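Phage related exonuclease (Haemophilus somnus 129PT, PDB 3K93) probably degrades DNA as a metal-dependent exonuclease of the lambda-exonuclease-like branch of the PD-(D/E)XK nucleases. Local coordinates at residues 101-104 and 105-108; 139-142 and 143-146. All coordinates share one frame; numbering follows the deposited sequence.

Contact 1: 101-104 and 105-108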
loop_
_atom_site.group_PDB
_atom_site.type_symbol
_atom_site.label_atom_id
_atom_site.label_comp_id
_atom_site.label_asym_id
_atom_site.label_seq_id
_atom_site.Cartn_x
_atom_site.Cartn_y
_atom_site.Cartn_z
ATOM N N ILE A 101 -18.831 13.398 -23.821
ATOM C CA ILE A 101 -19.136 14.324 -24.914
ATOM C C ILE A 101 -18.585 13.813 -26.238
ATOM O O ILE A 101 -17.438 13.388 -26.324
ATOM C CB ILE A 101 -18.551 15.719 -24.648
ATOM C CG1 ILE A 101 -18.823 16.162 -23.187
ATOM C CG2 ILE A 101 -19.120 16.737 -25.646
ATOM C CD1 ILE A 101 -18.154 17.480 -22.755
ATOM N N TYR A 102 -19.428 13.844 -27.265
ATOM C CA TYR A 102 -19.047 13.495 -28.630
ATOM C C TYR A 102 -19.262 14.739 -29.467
ATOM O O TYR A 102 -20.337 15.291 -29.433
ATOM C CB TYR A 102 -19.935 12.351 -29.148
ATOM C CG TYR A 102 -19.820 12.040 -30.629
ATOM C CD1 TYR A 102 -18.584 11.955 -31.258
ATOM C CD2 TYR A 102 -20.965 11.766 -31.401
ATOM C CE1 TYR A 102 -18.477 11.633 -32.627
ATOM C CE2 TYR A 102 -20.857 11.432 -32.785
ATOM C CZ TYR A 102 -19.609 11.381 -33.370
ATOM O OH TYR A 102 -19.473 11.076 -34.694
ATOM N N VAL A 103 -18.229 15.177 -30.190
ATOM C CA VAL A 103 -18.319 16.363 -31.088
ATOM C C VAL A 103 -17.994 15.882 -32.523
ATOM O O VAL A 103 -16.810 15.862 -32.930
ATOM C CB VAL A 103 -17.342 17.511 -30.625
ATOM C CG1 VAL A 103 -17.635 18.822 -31.367
ATOM C CG2 VAL A 103 -17.448 17.720 -29.115
ATOM N N PRO A 104 -19.031 15.437 -33.278
ATOM C CA PRO A 104 -18.791 14.872 -34.606
ATOM C C PRO A 104 -18.169 15.889 -35.590
ATOM O O PRO A 104 -17.311 15.528 -36.401
ATOM C CB PRO A 104 -20.200 14.459 -35.072
ATOM C CG PRO A 104 -21.121 15.286 -34.266
ATOM C CD PRO A 104 -20.471 15.470 -32.957
ATOM N N SER A 105 -18.605 17.141 -35.475
ATOM C CA SER A 105 -18.036 18.291 -36.194
ATOM C C SER A 105 -16.480 18.327 -36.137
ATOM O O SER A 105 -15.843 18.740 -37.091
ATOM C CB SER A 105 -18.647 19.563 -35.580
ATOM O OG SER A 105 -19.021 19.278 -34.206
ATOM N N ARG A 106 -15.875 17.880 -35.030
ATOM C CA ARG A 106 -14.404 17.841 -34.925
ATOM C C ARG A 106 -13.779 16.444 -34.784
ATOM O O ARG A 106 -12.578 16.344 -34.497
ATOM C CB ARG A 106 -13.961 18.715 -33.752
ATOM C CG ARG A 106 -14.280 20.181 -33.956
ATOM C CD ARG A 106 -13.746 20.991 -32.812
ATOM N NE ARG A 106 -14.179 22.372 -32.924
ATOM C CZ ARG A 106 -14.051 23.292 -31.969
ATOM N NH1 ARG A 106 -13.489 23.005 -30.780
ATOM N NH2 ARG A 106 -14.508 24.510 -32.199
ATOM N N LYS A 107 -14.578 15.384 -34.999
ATOM C CA LYS A 107 -14.128 13.989 -34.813
ATOM C C LYS A 107 -13.424 13.861 -33.444
ATOM O O LYS A 107 -12.285 13.374 -33.335
ATOM C CB LYS A 107 -13.215 13.569 -35.975
ATOM C CG LYS A 107 -13.909 13.674 -37.359
ATOM C CD LYS A 107 -14.162 12.330 -37.996
ATOM C CE LYS A 107 -13.062 11.957 -39.007
ATOM N NZ LYS A 107 -12.826 10.475 -39.041
ATOM N N LEU A 108 -14.125 14.339 -32.417
ATOM C CA LEU A 108 -13.536 14.587 -31.102
ATOM C C LEU A 108 -14.391 13.995 -30.006
ATOM O O LEU A 108 -15.614 14.212 -30.015
ATOM C CB LEU A 108 -13.411 16.098 -30.852
ATOM C CG LEU A 108 -13.022 16.623 -29.461
ATOM C CD1 LEU A 108 -11.623 16.187 -29.115
ATOM C CD2 LEU A 108 -13.146 18.172 -29.456
#

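Contact 2: 139-142 and 143-146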
loop_
_atom_site.group_PDB
_atom_site.type_symbol
_atom_site.label_atom_id
_atom_site.label_comp_id
_atom_site.label_asym_id
_atom_site.label_seq_id
_atom_site.Cartn_x
_atom_site.Cartn_y
_atom_site.Cartn_z
ATOM N N ILE A 139 -5.892 5.024 -22.535
ATOM C CA ILE A 139 -6.406 3.816 -23.189
ATOM C C ILE A 139 -7.943 3.888 -23.267
ATOM O O ILE A 139 -8.556 3.480 -24.266
ATOM C CB ILE A 139 -6.021 2.540 -22.406
ATOM C CG1 ILE A 139 -4.503 2.471 -22.154
ATOM C CG2 ILE A 139 -6.424 1.322 -23.178
ATOM C CD1 ILE A 139 -3.669 2.517 -23.479
ATOM N N GLN A 140 -8.552 4.412 -22.210
ATOM C CA GLN A 140 -9.996 4.628 -22.208
ATOM C C GLN A 140 -10.407 5.486 -23.405
ATOM O O GLN A 140 -11.425 5.204 -24.054
ATOM C CB GLN A 140 -10.424 5.300 -20.912
ATOM C CG GLN A 140 -11.919 5.562 -20.737
ATOM C CD GLN A 140 -12.247 6.471 -19.559
ATOM O OE1 GLN A 140 -11.370 7.149 -19.027
ATOM N NE2 GLN A 140 -13.534 6.521 -19.177
HETATM N N MSE A 141 -9.631 6.542 -23.686
HETATM C CA MSE A 141 -9.977 7.447 -24.789
HETATM C C MSE A 141 -9.819 6.713 -26.114
HETATM O O MSE A 141 -10.569 7.000 -27.050
HETATM C CB MSE A 141 -9.088 8.720 -24.813
HETATM C CG MSE A 141 -9.258 9.754 -23.704
HETATM SE SE MSE A 141 -11.074 10.218 -23.419
HETATM C CE MSE A 141 -11.293 9.130 -21.890
ATOM N N GLN A 142 -8.838 5.794 -26.212
ATOM C CA GLN A 142 -8.640 5.060 -27.463
ATOM C C GLN A 142 -9.851 4.178 -27.725
ATOM O O GLN A 142 -10.272 4.040 -28.865
ATOM C CB GLN A 142 -7.386 4.211 -27.461
ATOM C CG GLN A 142 -6.120 4.989 -27.320
ATOM C CD GLN A 142 -5.730 5.775 -28.555
ATOM O OE1 GLN A 142 -6.316 5.624 -29.641
ATOM N NE2 GLN A 142 -4.713 6.602 -28.401
ATOM N N GLY A 143 -10.409 3.625 -26.656
ATOM C CA GLY A 143 -11.615 2.827 -26.732
ATOM C C GLY A 143 -12.803 3.652 -27.177
ATOM O O GLY A 143 -13.567 3.197 -28.035
ATOM N N TYR A 144 -12.964 4.876 -26.643
ATOM C CA TYR A 144 -14.058 5.723 -27.136
ATOM C C TYR A 144 -13.845 6.171 -28.581
ATOM O O TYR A 144 -14.808 6.285 -29.353
ATOM C CB TYR A 144 -14.249 6.963 -26.266
ATOM C CG TYR A 144 -14.685 6.730 -24.820
ATOM C CD1 TYR A 144 -15.567 5.727 -24.489
ATOM C CD2 TYR A 144 -14.266 7.585 -23.803
ATOM C CE1 TYR A 144 -15.991 5.523 -23.204
ATOM C CE2 TYR A 144 -14.687 7.384 -22.479
ATOM C CZ TYR A 144 -15.562 6.347 -22.197
ATOM O OH TYR A 144 -16.005 6.096 -20.916
HETATM N N MSE A 145 -12.611 6.489 -28.955
HETATM C CA MSE A 145 -12.347 6.938 -30.316
HETATM C C MSE A 145 -12.657 5.807 -31.309
HETATM O O MSE A 145 -13.108 6.046 -32.432
HETATM C CB MSE A 145 -10.906 7.426 -30.481
HETATM C CG MSE A 145 -10.663 8.782 -29.883
HETATM SE SE MSE A 145 -8.906 9.488 -30.242
HETATM C CE MSE A 145 -7.852 8.689 -28.792
ATOM N N TRP A 146 -12.413 4.577 -30.881
ATOM C CA TRP A 146 -12.711 3.396 -31.689
ATOM C C TRP A 146 -14.223 3.265 -31.871
ATOM O O TRP A 146 -14.690 3.190 -32.977
ATOM C CB TRP A 146 -12.164 2.155 -31.007
ATOM C CG TRP A 146 -12.265 0.961 -31.792
ATOM C CD1 TRP A 146 -12.504 0.860 -33.151
ATOM C CD2 TRP A 146 -12.100 -0.357 -31.319
ATOM N NE1 TRP A 146 -12.501 -0.445 -33.526
ATOM C CE2 TRP A 146 -12.259 -1.218 -32.422
ATOM C CE3 TRP A 146 -11.837 -0.904 -30.060
ATOM C CZ2 TRP A 146 -12.147 -2.584 -32.307
ATOM C CZ3 TRP A 146 -11.721 -2.244 -29.945
ATOM C CH2 TRP A 146 -11.882 -3.085 -31.055
#

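Contact 1: 101-104 and 105-108
Val103 and Leu108 form an antiparallel hydrogen-bonded pair where the chain reverses direction: Val103 N gives to Leu108 O at 2.8 Å, and Leu108 N returns a bond to Val103 O at 3.1 Å. Between them Pro104 and Ser105 take helical backbone angles. Val103 O therefore also accepts Arg106 N, and its two donors reach it from opposite faces of the carbonyl plane. One residue further on, Lys107 N bonds to Pro104 O at 3.1 Å, a second turn overlapping the first. Lys107 itself has left-handed backbone angles. On the buried side Val103 CB meets Leu108 CB at 4.2 Å, while Leu83 and Ile110 of strand 108-114 pack on the valine. Val103 CG1, set anti to its backbone nitrogen (chi1 -169°), presses on Ser105 OG at 3.2 Å, a short contact; with the serine chi1 at 26°, off the staggered positions, this corner is probably somewhat strained. Tyr102 belongs to the other face: Pro104 CD sits over the centre of its ring, 3.9 Å above the plane, a CH-pi type of packing. Trp148 meets the same ring at an oblique tilt. Lys107 also has backbone hydrogen bonds to Asp151 and Gln152, which tie the loop to the start of strand 152-158. A four-residue connection with two overlapping turns, a left-handed last residue and a G1 beta bulge, in which Lys107 and Leu108 both face Val103, is a recognised form of tight beta-hairpin, here at the edge of the four-stranded sheet.

Contact 2: 139-142 and 143-146
Gln140 and Tyr144, one helical turn apart, lie side by side and point the same way, and they make the compact half of this contact. Gln140 stretches out with CG anti to the backbone nitrogen (chi1 -178°), which carries its amide along the tyrosine to the hydroxyl. There NE2 donates to Tyr144 OH at 3.1 Å, a bent bond (141°) with the oxygen tilted out of the amide plane, and the amide and ring planes stand 46° apart. The aliphatic part follows, with Gln140 CG 3.7 Å from Tyr144 CE2. The backbone O of Gln140 lies 3.6 Å above one ring face, toward the rim, while it accepts Tyr144 N in the helix. Selenomethionine Met141 closes in on the same ring: CE is 3.9 Å from Tyr144 CD2, and SE stands at the ring edge, a Met-aromatic contact. A second buried patch pairs Gln142 OE1 with the CE methyl of selenomethionine Met145 at 3.5 Å, the amide being held by Asp197 N and Gln195 O. The looser side belongs to partly exposed Ile139 and Trp146: Ile139 joins through its backbone O, and Trp146 turns away toward helix 198-221, with CB 3.4 Å from Gln142 O. Gln140 OE1 is hydrogen-bonded to Lys113 NZ, and Asp111, a ligand of the bound sodium ion, touches both Gln140 and Tyr144. This pair recalls the QxxxY motif of RecB- and lambda-exonuclease-like nucleases; the linked amide, hydroxyl and lysine are consistent with a polar cluster held in place beside the sodium site.

How the contacts relate
Contact 2 is buried and near the middle of the chain, whereas contact 1 is a partly buried hairpin at the periphery, its turn exposed. Their centres are 13 Å apart, and the nearest atoms, about 6 Å apart, do not touch. Strand 108-114 joins them: contact 1 leads into it, and further along, Asp111 and Lys113 meet the side chains of helix 137-148. Contact 1 is held mostly by backbone hydrogen bonds, with small apolar packing on one face. In contact 2 side-chain amides, a hydroxyl, selenomethionine side chains and an aromatic ring add particular contacts to the regular helix bonds. Gln140 directs its polar end toward the sodium site, Gln142 toward the junction of strand 189-195 and helix 198-221.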